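Citryl-spermidine/3,4-dihydroxybenzoyl-citryl-spermidine:spermidine ligase (Bacillus anthracis, PDB 3TO3) catalyses the ATP-dependent condensation of spermidine with citryl-spermidine intermediates, a ligase step in the biosynthesis of the siderophore petrobactin. Local coordinates at residues G433-S438 against Q505-D510; K485-G490 against D494-D499. All blocks are in the same frame, centred on the assembly; numbering follows the deposited sequence.

Interaction 1: residues G433-S438 against Q505-D510; sequences GIALES and QEMVLD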
loop_
_atom_site.group_PDB
_atom_site.type_symbol
_atom_site.label_atom_id
_atom_site.label_comp_id
_atom_site.label_asym_id
_atom_site.label_seq_id
_atom_site.Cartn_x
_atom_site.Cartn_y
_atom_site.Cartn_z
ATOM N N GLY B 433 -0.771 -36.727 -21.373
ATOM C CA GLY B 433 -1.693 -36.090 -20.435
ATOM C C GLY B 433 -1.136 -34.956 -19.568
ATOM O O GLY B 433 -1.559 -34.755 -18.436
ATOM N N ILE B 434 -0.208 -34.182 -20.102
ATOM C CA ILE B 434 0.406 -33.128 -19.326
ATOM C C ILE B 434 0.170 -31.779 -20.010
ATOM O O ILE B 434 0.592 -31.577 -21.142
ATOM C CB ILE B 434 1.908 -33.356 -19.242
ATOM C CG1 ILE B 434 2.205 -34.617 -18.438
ATOM C CG2 ILE B 434 2.599 -32.177 -18.613
ATOM C CD1 ILE B 434 3.674 -34.879 -18.297
ATOM N N ALA B 435 -0.503 -30.845 -19.342
ATOM C CA ALA B 435 -0.688 -29.540 -19.962
ATOM C C ALA B 435 0.167 -28.501 -19.253
ATOM O O ALA B 435 -0.075 -28.148 -18.104
ATOM C CB ALA B 435 -2.122 -29.153 -19.952
ATOM N N LEU B 436 1.206 -28.051 -19.940
ATOM C CA LEU B 436 2.033 -26.966 -19.464
ATOM C C LEU B 436 1.210 -25.734 -19.702
ATOM O O LEU B 436 0.405 -25.705 -20.637
ATOM C CB LEU B 436 3.331 -26.908 -20.265
ATOM C CG LEU B 436 4.087 -28.242 -20.159
ATOM C CD1 LEU B 436 5.320 -28.255 -21.024
ATOM C CD2 LEU B 436 4.436 -28.509 -18.702
ATOM N N GLU B 437 1.414 -24.712 -18.879
ATOM C CA GLU B 437 0.700 -23.482 -19.098
ATOM C C GLU B 437 1.429 -22.849 -20.284
ATOM O O GLU B 437 2.601 -22.504 -20.251
ATOM C CB GLU B 437 0.829 -22.599 -17.877
ATOM C CG GLU B 437 -0.303 -21.625 -17.668
ATOM C CD GLU B 437 0.021 -20.605 -16.571
ATOM O OE1 GLU B 437 -0.800 -19.687 -16.358
ATOM O OE2 GLU B 437 1.100 -20.718 -15.933
ATOM N N SER B 438 0.659 -22.738 -21.341
ATOM C CA SER B 438 1.053 -22.438 -22.707
ATOM C C SER B 438 0.890 -20.984 -23.150
ATOM O O SER B 438 0.763 -20.726 -24.345
ATOM C CB SER B 438 0.529 -23.468 -23.709
ATOM O OG SER B 438 -0.735 -23.989 -23.308
ATOM N N GLN B 505 -8.347 -30.075 -22.590
ATOM C CA GLN B 505 -8.904 -29.330 -23.693
ATOM C C GLN B 505 -8.840 -27.837 -23.378
ATOM O O GLN B 505 -8.413 -27.043 -24.200
ATOM C CB GLN B 505 -10.328 -29.769 -23.942
ATOM C CG GLN B 505 -11.077 -28.950 -24.946
ATOM C CD GLN B 505 -12.534 -28.921 -24.578
ATOM O OE1 GLN B 505 -12.874 -28.615 -23.439
ATOM N NE2 GLN B 505 -13.400 -29.289 -25.512
ATOM N N GLU B 506 -9.238 -27.439 -22.182
ATOM C CA GLU B 506 -9.205 -26.015 -21.895
ATOM C C GLU B 506 -7.798 -25.405 -21.931
ATOM O O GLU B 506 -7.638 -24.282 -22.396
ATOM C CB GLU B 506 -9.934 -25.704 -20.604
ATOM C CG GLU B 506 -11.421 -26.024 -20.686
ATOM C CD GLU B 506 -12.042 -26.271 -19.304
ATOM O OE1 GLU B 506 -11.297 -26.259 -18.285
ATOM O OE2 GLU B 506 -13.271 -26.479 -19.242
HETATM N N MSE B 507 -6.773 -26.128 -21.484
HETATM C CA MSE B 507 -5.423 -25.572 -21.532
HETATM C C MSE B 507 -4.961 -25.337 -22.974
HETATM O O MSE B 507 -4.225 -24.382 -23.270
HETATM C CB MSE B 507 -4.411 -26.446 -20.795
HETATM C CG MSE B 507 -3.051 -25.760 -20.569
HETATM SE SE MSE B 507 -3.126 -24.373 -19.169
HETATM C CE MSE B 507 -2.929 -25.551 -17.602
ATOM N N VAL B 508 -5.382 -26.207 -23.880
ATOM C CA VAL B 508 -5.064 -25.991 -25.274
ATOM C C VAL B 508 -5.861 -24.813 -25.933
ATOM O O VAL B 508 -5.274 -23.896 -26.538
ATOM C CB VAL B 508 -5.184 -27.296 -26.083
ATOM C CG1 VAL B 508 -5.047 -27.005 -27.568
ATOM C CG2 VAL B 508 -4.100 -28.331 -25.614
ATOM N N LEU B 509 -7.187 -24.850 -25.815
ATOM C CA LEU B 509 -8.035 -23.881 -26.482
ATOM C C LEU B 509 -7.825 -22.505 -25.867
ATOM O O LEU B 509 -7.613 -21.528 -26.588
ATOM C CB LEU B 509 -9.523 -24.272 -26.416
ATOM C CG LEU B 509 -9.835 -25.578 -27.141
ATOM C CD1 LEU B 509 -11.357 -25.807 -27.135
ATOM C CD2 LEU B 509 -9.262 -25.593 -28.567
ATOM N N ASP B 510 -7.892 -22.457 -24.541
ATOM C CA ASP B 510 -7.861 -21.222 -23.769
ATOM C C ASP B 510 -6.463 -20.638 -23.595
ATOM O O ASP B 510 -6.235 -19.469 -23.821
ATOM C CB ASP B 510 -8.469 -21.496 -22.388
ATOM C CG ASP B 510 -9.206 -20.308 -21.814
ATOM O OD1 ASP B 510 -9.827 -19.568 -22.585
ATOM O OD2 ASP B 510 -9.190 -20.129 -20.578
#

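Interaction 2: residues K485-G490 against D494-D499; sequences KTYANG and DFFEMD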
loop_
_atom_site.group_PDB
_atom_site.type_symbol
_atom_site.label_atom_id
_atom_site.label_comp_id
_atom_site.label_asym_id
_atom_site.label_seq_id
_atom_site.Cartn_x
_atom_site.Cartn_y
_atom_site.Cartn_z
ATOM N N LYS B 485 3.546 -29.603 3.536
ATOM C CA LYS B 485 2.343 -29.764 4.338
ATOM C C LYS B 485 1.061 -29.188 3.689
ATOM O O LYS B 485 -0.045 -29.623 4.009
ATOM C CB LYS B 485 2.590 -29.206 5.749
ATOM C CG LYS B 485 1.369 -28.714 6.490
ATOM C CD LYS B 485 1.662 -28.604 7.990
ATOM C CE LYS B 485 1.905 -29.982 8.610
ATOM N NZ LYS B 485 2.407 -29.916 10.018
ATOM N N THR B 486 1.196 -28.237 2.769
ATOM C CA THR B 486 0.011 -27.693 2.088
ATOM C C THR B 486 -0.605 -28.669 1.068
ATOM O O THR B 486 -1.825 -28.688 0.898
ATOM C CB THR B 486 0.273 -26.300 1.415
ATOM O OG1 THR B 486 0.514 -25.302 2.412
ATOM C CG2 THR B 486 -0.930 -25.864 0.582
ATOM N N TYR B 487 0.235 -29.463 0.396
ATOM C CA TYR B 487 -0.208 -30.504 -0.559
ATOM C C TYR B 487 -0.912 -31.658 0.162
ATOM O O TYR B 487 -1.905 -32.211 -0.325
ATOM C CB TYR B 487 0.994 -31.100 -1.310
ATOM C CG TYR B 487 1.599 -30.184 -2.327
ATOM C CD1 TYR B 487 0.794 -29.493 -3.235
ATOM C CD2 TYR B 487 2.966 -29.980 -2.381
ATOM C CE1 TYR B 487 1.335 -28.626 -4.174
ATOM C CE2 TYR B 487 3.531 -29.107 -3.344
ATOM C CZ TYR B 487 2.705 -28.435 -4.226
ATOM O OH TYR B 487 3.230 -27.580 -5.167
ATOM N N ALA B 488 -0.367 -32.023 1.319
ATOM C CA ALA B 488 -0.866 -33.143 2.086
ATOM C C ALA B 488 -2.248 -32.863 2.696
ATOM O O ALA B 488 -3.015 -33.793 2.943
ATOM C CB ALA B 488 0.142 -33.518 3.177
ATOM N N ASN B 489 -2.544 -31.592 2.972
ATOM C CA ASN B 489 -3.847 -31.203 3.517
ATOM C C ASN B 489 -4.797 -30.734 2.416
ATOM O O ASN B 489 -5.963 -30.413 2.676
ATOM C CB ASN B 489 -3.698 -30.108 4.580
ATOM C CG ASN B 489 -2.804 -30.526 5.744
ATOM O OD1 ASN B 489 -2.712 -31.703 6.086
ATOM N ND2 ASN B 489 -2.147 -29.551 6.361
ATOM N N GLY B 490 -4.287 -30.706 1.187
ATOM C CA GLY B 490 -5.039 -30.207 0.050
ATOM C C GLY B 490 -6.015 -31.195 -0.559
ATOM O O GLY B 490 -5.986 -32.392 -0.247
ATOM N N ASP B 494 -6.898 -28.858 -6.455
ATOM C CA ASP B 494 -6.227 -27.762 -5.763
ATOM C C ASP B 494 -4.876 -27.393 -6.389
ATOM O O ASP B 494 -4.581 -26.218 -6.617
ATOM C CB ASP B 494 -6.046 -28.106 -4.281
ATOM C CG ASP B 494 -7.223 -27.652 -3.423
ATOM O OD1 ASP B 494 -8.273 -27.251 -4.000
ATOM O OD2 ASP B 494 -7.088 -27.704 -2.169
ATOM N N PHE B 495 -4.032 -28.399 -6.597
ATOM C CA PHE B 495 -2.735 -28.174 -7.210
ATOM C C PHE B 495 -2.354 -29.243 -8.242
ATOM O O PHE B 495 -2.276 -30.438 -7.927
ATOM C CB PHE B 495 -1.641 -28.077 -6.147
ATOM C CG PHE B 495 -2.149 -27.920 -4.740
ATOM C CD1 PHE B 495 -2.561 -29.029 -4.005
ATOM C CD2 PHE B 495 -2.164 -26.676 -4.130
ATOM C CE1 PHE B 495 -3.007 -28.894 -2.684
ATOM C CE2 PHE B 495 -2.609 -26.532 -2.808
ATOM C CZ PHE B 495 -3.030 -27.645 -2.087
ATOM N N PHE B 496 -2.166 -28.808 -9.478
ATOM C CA PHE B 496 -1.517 -29.581 -10.548
ATOM C C PHE B 496 -2.336 -30.721 -11.115
ATOM O O PHE B 496 -2.215 -31.036 -12.290
ATOM C CB PHE B 496 -0.252 -30.307 -10.045
ATOM C CG PHE B 496 0.873 -29.418 -9.654
ATOM C CD1 PHE B 496 1.232 -28.341 -10.427
ATOM C CD2 PHE B 496 1.588 -29.682 -8.499
ATOM C CE1 PHE B 496 2.274 -27.515 -10.041
ATOM C CE2 PHE B 496 2.628 -28.874 -8.113
ATOM C CZ PHE B 496 2.967 -27.779 -8.882
ATOM N N GLU B 497 -3.280 -31.254 -10.372
ATOM C CA GLU B 497 -3.825 -32.509 -10.838
ATOM C C GLU B 497 -5.290 -32.331 -10.986
ATOM O O GLU B 497 -5.959 -31.947 -10.038
ATOM C CB GLU B 497 -3.512 -33.686 -9.901
ATOM C CG GLU B 497 -4.336 -34.929 -10.264
ATOM C CD GLU B 497 -3.897 -36.206 -9.547
ATOM O OE1 GLU B 497 -2.966 -36.162 -8.710
ATOM O OE2 GLU B 497 -4.496 -37.266 -9.832
HETATM N N MSE B 498 -5.794 -32.587 -12.180
HETATM C CA MSE B 498 -7.210 -32.370 -12.410
HETATM C C MSE B 498 -7.926 -33.692 -12.549
HETATM O O MSE B 498 -7.384 -34.646 -13.101
HETATM C CB MSE B 498 -7.432 -31.458 -13.617
HETATM C CG MSE B 498 -6.814 -30.050 -13.436
HETATM SE SE MSE B 498 -7.520 -28.956 -11.939
HETATM C CE MSE B 498 -5.805 -28.309 -11.256
ATOM N N ASP B 499 -9.133 -33.750 -12.009
ATOM C CA ASP B 499 -9.926 -34.971 -12.050
ATOM C C ASP B 499 -10.738 -35.042 -13.329
ATOM O O ASP B 499 -11.316 -36.083 -13.636
ATOM C CB ASP B 499 -10.859 -35.052 -10.840
ATOM C CG ASP B 499 -12.056 -34.123 -10.962
ATOM O OD1 ASP B 499 -12.059 -33.273 -11.878
ATOM O OD2 ASP B 499 -12.989 -34.245 -10.135
#

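Interaction 1: residues G433-S438 against Q505-D510
Selenomethionine Met507 on helix 502-528 lies against Ala435, Leu436 and Glu437, where the short edge strand 434-435 runs out into a loop: a helix-on-strand contact in which a single long side chain supplies nearly all the helix side. The bend of that chain decides what it meets. With CG anti to the backbone N (chi1 -168°) the side chain leaves the helix toward the strand, and turns at chi2 (74°) and chi3 (83°) then fold it along the opposing backbone instead of letting it run straight out. CB and CG meet the methyl of Ala435, while CG, SE and CE pass along the backbone between Ala435 O and Glu437 CA. The methyl CB of Ala435 stands 3.6 Å from Met507 CG and equally near Met507 CB, so the small side chain of Ala435 receives the root of the Met507 chain. Further out, Met507 SE rests 3.9 Å from Glu437 CA, while the terminal Met507 CE curls back to 3.9 Å from Ala435 O. The contact is thus one of van der Waals packing over a peptide backbone. Around it, Val429 of helix 410-432 touches Ala435, and backbone bonds from Gly433 to Tyr467 and from Ala435 to Glu465 tie the strand into its small sheet. Glu437, whose CB points away from the helix, has its side chain about 6 Å from the bound magnesium ion and touches the metal ligand Asn442, placing the contact beside the ATP site. Ser438 turns the other way: its OG makes a weak 3.4 Å hydrogen bond to Leu436 O, the same oxygen that lies 3.5 Å from Met507 CG.

Interaction 2: residues K485-G490 against D494-D499
Tyr487 and Phe495 meet as a T-shaped (edge-to-face) aromatic pair within a beta-alpha-beta unit, made of strand 465-467, the short helix 485-488 and strand 497-498; the pair joins the helix to the chain leading into the last strand. The two ring planes stand at 88° with centroids 5.0 Å apart, and it is Tyr487 that offers its edge. The CD1 corner of the tyrosine lies over the phenylalanine face, displaced toward the rim, at 3.5 Å from Phe495 CD1, and Tyr487 CE1 comes 3.6 Å from Phe495 CB. Chi1 of -72° at Tyr487, with CG anti to the carbonyl carbon, swings the ring off the helix so that this edge reaches across. The opposite face of the Phe495 ring is covered by Asp494 CB, above its centre, and the benzyl group is thus held between its own neighbour and the tyrosine. The far end of the same ring points at the helix: Phe495 CZ sits 3.4 Å from Thr486 O and 3.8 Å from Thr486 CG2, the two side chains crossing at about a right angle. At the ring edge, Gly490 CA fits 3.7 Å from Phe495 CE1, where the lack of a side chain permits close approach. Tyr316 of helix 315-333 meets both rings of the pair. The polar end of the tyrosine is satisfied by a hydrogen bond with Ser320 OG on that helix, while Asp494 OD2 accepts one from Lys491 N. Beyond the pair, Phe496 extends the aromatic group, its CE2 approaching Tyr487 OH to 3.3 Å.

Both contacts belong to the part of the chain assigned to the FhuF-like family, and they illustrate how contacts can gather around one small sheet. Its strands run in the order 434-435, 465-467, 497-498: interaction 1 involves outer strand 434-435, and interaction 2 lies on the stretch entering the other outer strand. Along the sequence, segment 433-438 comes first, both halves of interaction 2 follow, and 505-510 closes the series on helix 502-528, which succeeds strand 497-498. Their centres are 18 Å apart and their nearest atoms about 7 Å, without touching. Interaction 1 lies beside the nucleotide site, the Glu437 side chain about 7 Å from ATP; in interaction 2, Phe496 approaches ATP-binding Glu462 but stays about 12 Å from the nucleotide.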